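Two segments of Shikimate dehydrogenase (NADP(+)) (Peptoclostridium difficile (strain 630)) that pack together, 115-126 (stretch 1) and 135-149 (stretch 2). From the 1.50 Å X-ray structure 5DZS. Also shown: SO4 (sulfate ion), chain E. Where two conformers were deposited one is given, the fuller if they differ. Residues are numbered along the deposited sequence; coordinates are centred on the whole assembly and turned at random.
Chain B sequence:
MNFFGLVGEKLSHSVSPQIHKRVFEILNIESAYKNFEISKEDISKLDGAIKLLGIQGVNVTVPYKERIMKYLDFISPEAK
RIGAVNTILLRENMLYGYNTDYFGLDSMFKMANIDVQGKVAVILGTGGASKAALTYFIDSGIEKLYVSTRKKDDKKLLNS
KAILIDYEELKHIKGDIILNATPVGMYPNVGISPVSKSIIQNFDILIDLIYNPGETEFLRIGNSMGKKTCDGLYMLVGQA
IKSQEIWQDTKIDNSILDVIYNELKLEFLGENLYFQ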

ATOM      1  N   ASP B 115       1.451 -25.856  -6.662  1.00 50.47           N
ATOM      2  CA  ASP B 115       1.620 -25.838  -5.213  1.00 52.26           C
ATOM      3  C   ASP B 115       3.026 -26.354  -4.949  1.00 51.89           C
ATOM      4  O   ASP B 115       3.361 -27.460  -5.362  1.00 55.94           O
ATOM      5  CB  ASP B 115       0.577 -26.745  -4.548  1.00 58.97           C
ATOM      6  CG  ASP B 115       0.676 -26.756  -3.030  1.00 62.12           C
ATOM      7  OD1 ASP B 115       1.235 -25.807  -2.440  1.00 61.58           O
ATOM      8  OD2 ASP B 115       0.172 -27.729  -2.423  1.00 69.61           O
ATOM      9  N   VAL B 116       3.849 -25.565  -4.268  1.00 47.90           N
ATOM     10  CA  VAL B 116       5.241 -25.954  -4.009  1.00 48.19           C
ATOM     11  C   VAL B 116       5.406 -26.713  -2.687  1.00 49.13           C
ATOM     12  O   VAL B 116       6.507 -27.158  -2.356  1.00 48.32           O
ATOM     13  CB  VAL B 116       6.192 -24.728  -4.033  1.00 47.82           C
ATOM     14  CG1 VAL B 116       5.949 -23.885  -5.282  1.00 48.68           C
ATOM     15  CG2 VAL B 116       6.020 -23.863  -2.799  1.00 48.54           C
ATOM     16  N   GLN B 117       4.309 -26.845  -1.942  1.00 50.76           N
ATOM     17  CA  GLN B 117       4.297 -27.558  -0.660  1.00 55.63           C
ATOM     18  C   GLN B 117       4.956 -28.932  -0.754  1.00 55.95           C
ATOM     19  O   GLN B 117       4.558 -29.759  -1.569  1.00 55.14           O
ATOM     20  CB  GLN B 117       2.846 -27.727  -0.183  1.00 59.05           C
ATOM     21  CG  GLN B 117       2.661 -28.594   1.057  1.00 66.52           C
ATOM     22  CD  GLN B 117       3.363 -28.041   2.282  1.00 69.43           C
ATOM     23  OE1 GLN B 117       3.537 -26.832   2.418  1.00 70.62           O
ATOM     24  NE2 GLN B 117       3.751 -28.927   3.195  1.00 74.05           N
ATOM     25  N   GLY B 118       5.964 -29.161   0.084  1.00 56.15           N
ATOM     26  CA  GLY B 118       6.670 -30.440   0.137  1.00 58.41           C
ATOM     27  C   GLY B 118       7.429 -30.851  -1.115  1.00 56.58           C
ATOM     28  O   GLY B 118       7.807 -32.016  -1.255  1.00 59.11           O
ATOM     29  N   LYS B 119       7.680 -29.905  -2.020  1.00 52.72           N
ATOM     30  CA  LYS B 119       8.382 -30.232  -3.260  1.00 50.83           C
ATOM     31  C   LYS B 119       9.872 -29.900  -3.221  1.00 46.69           C
ATOM     32  O   LYS B 119      10.383 -29.371  -2.236  1.00 46.79           O
ATOM     33  CB  LYS B 119       7.698 -29.555  -4.438  1.00 51.17           C
ATOM     34  CG  LYS B 119       6.308 -30.112  -4.670  1.00 56.38           C
ATOM     35  CD  LYS B 119       5.682 -29.571  -5.932  1.00 57.20           C
ATOM     36  CE  LYS B 119       4.303 -30.183  -6.133  1.00 62.68           C
ATOM     37  NZ  LYS B 119       3.585 -29.566  -7.280  1.00 65.81           N
ATOM     38  N   VAL B 120      10.566 -30.272  -4.290  1.00 45.99           N
ATOM     39  CA  VAL B 120      11.992 -30.010  -4.435  1.00 45.45           C
ATOM     40  C   VAL B 120      12.116 -29.037  -5.594  1.00 42.32           C
ATOM     41  O   VAL B 120      11.565 -29.278  -6.670  1.00 40.99           O
ATOM     42  CB  VAL B 120      12.794 -31.294  -4.753  1.00 48.55           C
ATOM     43  CG1 VAL B 120      14.277 -30.975  -4.936  1.00 47.22           C
ATOM     44  CG2 VAL B 120      12.603 -32.336  -3.659  1.00 51.71           C
ATOM     45  N   ALA B 121      12.818 -27.929  -5.373  1.00 40.95           N
ATOM     46  CA  ALA B 121      12.987 -26.920  -6.417  1.00 37.89           C
ATOM     47  C   ALA B 121      14.411 -26.425  -6.504  1.00 36.15           C
ATOM     48  O   ALA B 121      15.171 -26.441  -5.523  1.00 36.50           O
ATOM     49  CB  ALA B 121      12.046 -25.745  -6.184  1.00 36.76           C
ATOM     50  N   VAL B 122      14.758 -25.981  -7.705  1.00 35.18           N
ATOM     51  CA  VAL B 122      16.044 -25.401  -7.981  1.00 33.81           C
ATOM     52  C   VAL B 122      15.803 -24.039  -8.606  1.00 31.63           C
ATOM     53  O   VAL B 122      14.992 -23.908  -9.526  1.00 30.09           O
ATOM     54  CB  VAL B 122      16.861 -26.247  -8.970  1.00 36.12           C
ATOM     55  CG1 VAL B 122      18.119 -25.502  -9.419  1.00 36.13           C
ATOM     56  CG2 VAL B 122      17.214 -27.577  -8.340  1.00 37.96           C
ATOM     57  N   ILE B 123      16.486 -23.031  -8.076  1.00 32.07           N
ATOM     58  CA  ILE B 123      16.462 -21.689  -8.653  1.00 30.76           C
ATOM     59  C   ILE B 123      17.782 -21.489  -9.382  1.00 29.37           C
ATOM     60  O   ILE B 123      18.858 -21.725  -8.812  1.00 30.43           O
ATOM     61  CB  ILE B 123      16.358 -20.585  -7.589  1.00 30.21           C
ATOM     62  CG1 ILE B 123      15.017 -20.672  -6.853  1.00 31.73           C
ATOM     63  CG2 ILE B 123      16.521 -19.209  -8.250  1.00 30.54           C
ATOM     64  CD1 ILE B 123      14.952 -19.840  -5.590  1.00 33.65           C
ATOM     65  N   LEU B 124      17.707 -21.058 -10.635  1.00 28.68           N
ATOM     66  CA  LEU B 124      18.889 -20.756 -11.417  1.00 30.93           C
ATOM     67  C   LEU B 124      19.197 -19.273 -11.309  1.00 32.42           C
ATOM     68  O   LEU B 124      18.370 -18.433 -11.709  1.00 32.76           O
ATOM     69  CB  LEU B 124      18.671 -21.095 -12.886  1.00 31.51           C
ATOM     70  CG  LEU B 124      18.238 -22.516 -13.214  1.00 32.45           C
ATOM     71  CD1 LEU B 124      17.956 -22.621 -14.701  1.00 34.63           C
ATOM     72  CD2 LEU B 124      19.308 -23.500 -12.761  1.00 34.69           C
ATOM     73  N   GLY B 125      20.375 -18.954 -10.768  1.00 33.53           N
ATOM     74  CA  GLY B 125      20.825 -17.573 -10.641  1.00 35.66           C
ATOM     75  C   GLY B 125      20.728 -17.014  -9.240  1.00 35.67           C
ATOM     76  O   GLY B 125      20.044 -17.576  -8.377  1.00 37.43           O
ATOM     77  N   THR B 126      21.396 -15.887  -8.987  0.50 38.23           N
ATOM     78  CA  THR B 126      21.447 -15.327  -7.623  0.50 39.02           C
ATOM     79  C   THR B 126      21.108 -13.836  -7.447  0.50 40.97           C
ATOM     80  O   THR B 126      21.477 -13.242  -6.436  0.50 42.76           O
ATOM     81  CB  THR B 126      22.843 -15.586  -7.003  0.50 41.23           C
ATOM     82  OG1 THR B 126      23.868 -15.029  -7.845  0.50 40.45           O
ATOM     83  CG2 THR B 126      23.088 -17.086  -6.848  0.50 41.04           C
ATOM     84  N   THR B 135      12.631 -16.652  -1.088  1.00 39.97           N
ATOM     85  CA  THR B 135      11.741 -16.219  -0.007  1.00 41.30           C
ATOM     86  C   THR B 135      10.347 -16.843  -0.176  1.00 41.05           C
ATOM     87  O   THR B 135       9.775 -17.389   0.780  1.00 41.71           O
ATOM     88  CB  THR B 135      11.656 -14.674   0.041  1.00 41.09           C
ATOM     89  OG1 THR B 135      12.977 -14.117   0.136  1.00 45.98           O
ATOM     90  CG2 THR B 135      10.834 -14.197   1.232  1.00 44.99           C
ATOM     91  N   TYR B 136       9.815 -16.775  -1.393  1.00 38.05           N
ATOM     92  CA  TYR B 136       8.504 -17.346  -1.687  1.00 39.07           C
ATOM     93  C   TYR B 136       8.474 -18.856  -1.473  1.00 39.64           C
ATOM     94  O   TYR B 136       7.577 -19.370  -0.791  1.00 41.35           O
ATOM     95  CB  TYR B 136       8.076 -17.009  -3.121  1.00 37.80           C
ATOM     96  CG  TYR B 136       6.840 -17.752  -3.542  1.00 38.37           C
ATOM     97  CD1 TYR B 136       5.590 -17.347  -3.115  1.00 40.19           C
ATOM     98  CD2 TYR B 136       6.927 -18.875  -4.347  1.00 39.00           C
ATOM     99  CE1 TYR B 136       4.453 -18.037  -3.491  1.00 39.87           C
ATOM    100  CE2 TYR B 136       5.800 -19.582  -4.724  1.00 41.27           C
ATOM    101  CZ  TYR B 136       4.566 -19.160  -4.298  1.00 41.58           C
ATOM    102  OH  TYR B 136       3.442 -19.878  -4.682  1.00 46.14           O
ATOM    103  N   PHE B 137       9.432 -19.572  -2.064  1.00 37.84           N
ATOM    104  CA  PHE B 137       9.476 -21.033  -1.918  1.00 41.40           C
ATOM    105  C   PHE B 137       9.547 -21.488  -0.443  1.00 44.12           C
ATOM    106  O   PHE B 137       8.844 -22.419  -0.045  1.00 47.71           O
ATOM    107  CB  PHE B 137      10.658 -21.654  -2.690  1.00 39.78           C
ATOM    108  CG  PHE B 137      10.468 -21.755  -4.191  1.00 38.15           C
ATOM    109  CD1 PHE B 137       9.315 -22.289  -4.746  1.00 41.28           C
ATOM    110  CD2 PHE B 137      11.513 -21.437  -5.047  1.00 36.68           C
ATOM    111  CE1 PHE B 137       9.181 -22.420  -6.126  1.00 43.62           C
ATOM    112  CE2 PHE B 137      11.390 -21.571  -6.423  1.00 35.83           C
ATOM    113  CZ  PHE B 137      10.228 -22.057  -6.966  1.00 38.60           C
ATOM    114  N   ILE B 138      10.402 -20.845   0.351  1.00 45.14           N
ATOM    115  CA  ILE B 138      10.567 -21.194   1.773  1.00 49.68           C
ATOM    116  C   ILE B 138       9.290 -20.944   2.571  1.00 49.83           C
ATOM    117  O   ILE B 138       8.909 -21.757   3.414  1.00 51.16           O
ATOM    118  CB  ILE B 138      11.708 -20.393   2.440  1.00 51.19           C
ATOM    119  CG1 ILE B 138      13.063 -20.688   1.775  1.00 51.39           C
ATOM    120  CG2 ILE B 138      11.778 -20.700   3.932  1.00 55.91           C
ATOM    121  CD1 ILE B 138      13.610 -22.077   2.023  1.00 52.63           C
ATOM    122  N   ASP B 139       8.651 -19.808   2.324  1.00 47.94           N
ATOM    123  CA  ASP B 139       7.405 -19.482   3.006  1.00 49.15           C
ATOM    124  C   ASP B 139       6.293 -20.449   2.620  1.00 48.81           C
ATOM    125  O   ASP B 139       5.393 -20.713   3.417  1.00 52.27           O
ATOM    126  CB  ASP B 139       6.955 -18.063   2.664  1.00 48.69           C
ATOM    127  CG  ASP B 139       7.846 -16.991   3.266  1.00 51.95           C
ATOM    128  OD1 ASP B 139       8.713 -17.293   4.126  1.00 55.56           O
ATOM    129  OD2 ASP B 139       7.662 -15.821   2.886  1.00 51.23           O
ATOM    130  N   SER B 140       6.354 -20.976   1.398  1.00 46.87           N
ATOM    131  CA  SER B 140       5.311 -21.877   0.894  1.00 46.23           C
ATOM    132  C   SER B 140       5.517 -23.353   1.242  1.00 47.98           C
ATOM    133  O   SER B 140       4.797 -24.210   0.733  1.00 47.34           O
ATOM    134  CB  SER B 140       5.166 -21.720  -0.618  1.00 45.98           C
ATOM    135  OG  SER B 140       4.803 -20.396  -0.958  1.00 45.61           O
ATOM    136  N   GLY B 141       6.495 -23.653   2.090  1.00 48.50           N
ATOM    137  CA  GLY B 141       6.709 -25.036   2.546  1.00 52.26           C
ATOM    138  C   GLY B 141       7.453 -25.955   1.594  1.00 50.56           C
ATOM    139  O   GLY B 141       7.175 -27.156   1.537  1.00 52.20           O
ATOM    140  N   ILE B 142       8.391 -25.391   0.836  1.00 47.10           N
ATOM    141  CA  ILE B 142       9.219 -26.179  -0.058  1.00 46.24           C
ATOM    142  C   ILE B 142      10.011 -27.144   0.830  1.00 49.24           C
ATOM    143  O   ILE B 142      10.476 -26.764   1.911  1.00 50.53           O
ATOM    144  CB  ILE B 142      10.175 -25.267  -0.884  1.00 43.09           C
ATOM    145  CG1 ILE B 142      10.856 -26.031  -2.022  1.00 42.69           C
ATOM    146  CG2 ILE B 142      11.208 -24.595   0.014  1.00 44.14           C
ATOM    147  CD1 ILE B 142       9.950 -26.317  -3.197  1.00 40.60           C
ATOM    148  N   GLU B 143      10.136 -28.392   0.398  1.00 51.33           N
ATOM    149  CA  GLU B 143      10.859 -29.393   1.180  1.00 56.31           C
ATOM    150  C   GLU B 143      12.369 -29.205   1.050  1.00 56.56           C
ATOM    151  O   GLU B 143      13.089 -29.171   2.050  1.00 58.47           O
ATOM    152  CB  GLU B 143      10.462 -30.805   0.726  1.00 59.24           C
ATOM    153  CG  GLU B 143      11.168 -31.931   1.472  1.00 66.10           C
ATOM    154  CD  GLU B 143      10.841 -31.959   2.956  1.00 71.90           C
ATOM    155  OE1 GLU B 143       9.695 -31.618   3.337  1.00 74.58           O
ATOM    156  OE2 GLU B 143      11.731 -32.339   3.744  1.00 78.58           O
ATOM    157  N   LYS B 144      12.831 -29.067  -0.189  1.00 53.64           N
ATOM    158  CA  LYS B 144      14.252 -28.941  -0.490  1.00 53.48           C
ATOM    159  C   LYS B 144      14.428 -27.813  -1.501  1.00 47.69           C
ATOM    160  O   LYS B 144      13.759 -27.819  -2.522  1.00 47.03           O
ATOM    161  CB  LYS B 144      14.728 -30.256  -1.114  1.00 56.73           C
ATOM    162  CG  LYS B 144      16.231 -30.418  -1.300  1.00 59.10           C
ATOM    163  CD  LYS B 144      16.940 -30.725   0.008  1.00 63.19           C
ATOM    164  CE  LYS B 144      18.362 -31.194  -0.253  1.00 65.02           C
ATOM    165  NZ  LYS B 144      19.117 -31.470   0.995  1.00 68.93           N
ATOM    166  N   LEU B 145      15.321 -26.863  -1.217  1.00 46.21           N
ATOM    167  CA  LEU B 145      15.584 -25.737  -2.134  1.00 45.05           C
ATOM    168  C   LEU B 145      17.073 -25.546  -2.433  1.00 43.70           C
ATOM    169  O   LEU B 145      17.893 -25.395  -1.516  1.00 47.18           O
ATOM    170  CB  LEU B 145      15.029 -24.429  -1.561  1.00 43.67           C
ATOM    171  CG  LEU B 145      15.209 -23.198  -2.460  1.00 41.08           C
ATOM    172  CD1 LEU B 145      14.465 -23.365  -3.781  1.00 39.07           C
ATOM    173  CD2 LEU B 145      14.753 -21.934  -1.754  1.00 41.62           C
ATOM    174  N   TYR B 146      17.414 -25.560  -3.721  1.00 41.00           N
ATOM    175  CA  TYR B 146      18.774 -25.312  -4.176  1.00 39.85           C
ATOM    176  C   TYR B 146      18.785 -24.014  -4.983  1.00 36.97           C
ATOM    177  O   TYR B 146      17.803 -23.678  -5.641  1.00 34.27           O
ATOM    178  CB  TYR B 146      19.269 -26.414  -5.111  1.00 40.15           C
ATOM    179  CG  TYR B 146      19.241 -27.843  -4.591  1.00 42.58           C
ATOM    180  CD1 TYR B 146      18.100 -28.628  -4.730  1.00 43.20           C
ATOM    181  CD2 TYR B 146      20.375 -28.430  -4.043  1.00 45.79           C
ATOM    182  CE1 TYR B 146      18.068 -29.943  -4.290  1.00 44.97           C
ATOM    183  CE2 TYR B 146      20.357 -29.749  -3.606  1.00 46.70           C
ATOM    184  CZ  TYR B 146      19.202 -30.496  -3.730  1.00 47.15           C
ATOM    185  OH  TYR B 146      19.186 -31.806  -3.296  1.00 51.38           O
ATOM    186  N   VAL B 147      19.899 -23.295  -4.927  1.00 38.01           N
ATOM    187  CA  VAL B 147      20.104 -22.104  -5.747  1.00 35.81           C
ATOM    188  C   VAL B 147      21.419 -22.356  -6.472  1.00 36.18           C
ATOM    189  O   VAL B 147      22.442 -22.589  -5.825  1.00 37.70           O
ATOM    190  CB  VAL B 147      20.185 -20.813  -4.918  1.00 38.46           C
ATOM    191  CG1 VAL B 147      20.468 -19.623  -5.821  1.00 37.94           C
ATOM    192  CG2 VAL B 147      18.892 -20.602  -4.150  1.00 37.59           C
ATOM    193  N   SER B 148      21.381 -22.351  -7.802  1.00 35.51           N
ATOM    194  CA  SER B 148      22.573 -22.633  -8.617  1.00 36.96           C
ATOM    195  C   SER B 148      23.257 -21.371  -9.120  1.00 39.72           C
ATOM    196  O   SER B 148      22.605 -20.464  -9.630  1.00 37.87           O
ATOM    197  CB  SER B 148      22.195 -23.512  -9.809  1.00 37.93           C
ATOM    198  OG  SER B 148      23.355 -23.984 -10.473  1.00 41.20           O
ATOM    199  N   THR B 149      24.580 -21.327  -8.981  1.00 43.48           N
ATOM    200  CA  THR B 149      25.382 -20.183  -9.408  1.00 45.67           C
ATOM    201  C   THR B 149      26.587 -20.699 -10.195  1.00 49.04           C
ATOM    202  O   THR B 149      26.995 -21.851 -10.021  1.00 47.42           O
ATOM    203  CB  THR B 149      25.828 -19.339  -8.190  1.00 48.31           C
ATOM    204  OG1 THR B 149      26.490 -18.148  -8.633  1.00 51.58           O
ATOM    205  CG2 THR B 149      26.746 -20.136  -7.260  1.00 50.20           C
TER
HETATM  206  S   SO4 E 302      24.579 -16.880 -11.461  0.50 64.21           S
HETATM  207  O1  SO4 E 302      23.849 -18.137 -11.744  0.50 59.36           O
HETATM  208  O2  SO4 E 302      25.916 -16.956 -12.092  0.50 57.32           O
HETATM  209  O3  SO4 E 302      23.818 -15.733 -12.011  0.50 61.38           O
HETATM  210  O4  SO4 E 302      24.732 -16.692 -10.001  0.50 55.84           O
HETATM  211  O   HOH W   1       2.113 -23.716   0.061  1.00 56.43           O

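Strand 120-124 and the strand that begins at Lys144 meet as parallel neighbours, and the helix leading into the second strand lies over one face of this pair. Backbone hydrogen bonds alternate in direction along the seam: Ala121 N donates to Lys144 O (3.0 Å), Tyr146 N to Ala121 O (3.0 Å), Ile123 N to Tyr146 O (2.8 Å), Ser148 N to Ile123 O (2.8 Å) and Gly125 N to Ser148 O (2.9 Å), so side chains fall in register on two faces.

On the face carrying Ala121, Ile123, Leu145 and Val147, the small Ala121 leaves a hollow that larger neighbours fill. The Phe137 ring lies flat over its methyl, with Ala121 CB 4.2 Å from Phe137 CZ, while Ile142 CD1 approaches the same Ala121 CB to 3.7 Å. Val116 and Ile123 border the ring at its edge, with Val116 CG1 3.6 Å from Phe137 CE1 and Ile123 CG1 3.8 Å from Phe137 CE2. Val116 also presses CG2 against Ser140 CB at a tight 3.2 Å.

On the other face the Tyr146 ring packs against two valines, its CD1 3.9 Å from Val122 CG2 and its edge atom CE1 4.0 Å from Val120 CG1.

Beyond the strands, Thr126 CG2 packs 3.8 Å from Val147 CG1, and a sulfate ion bridges Thr126 and Thr149 through their hydroxyls.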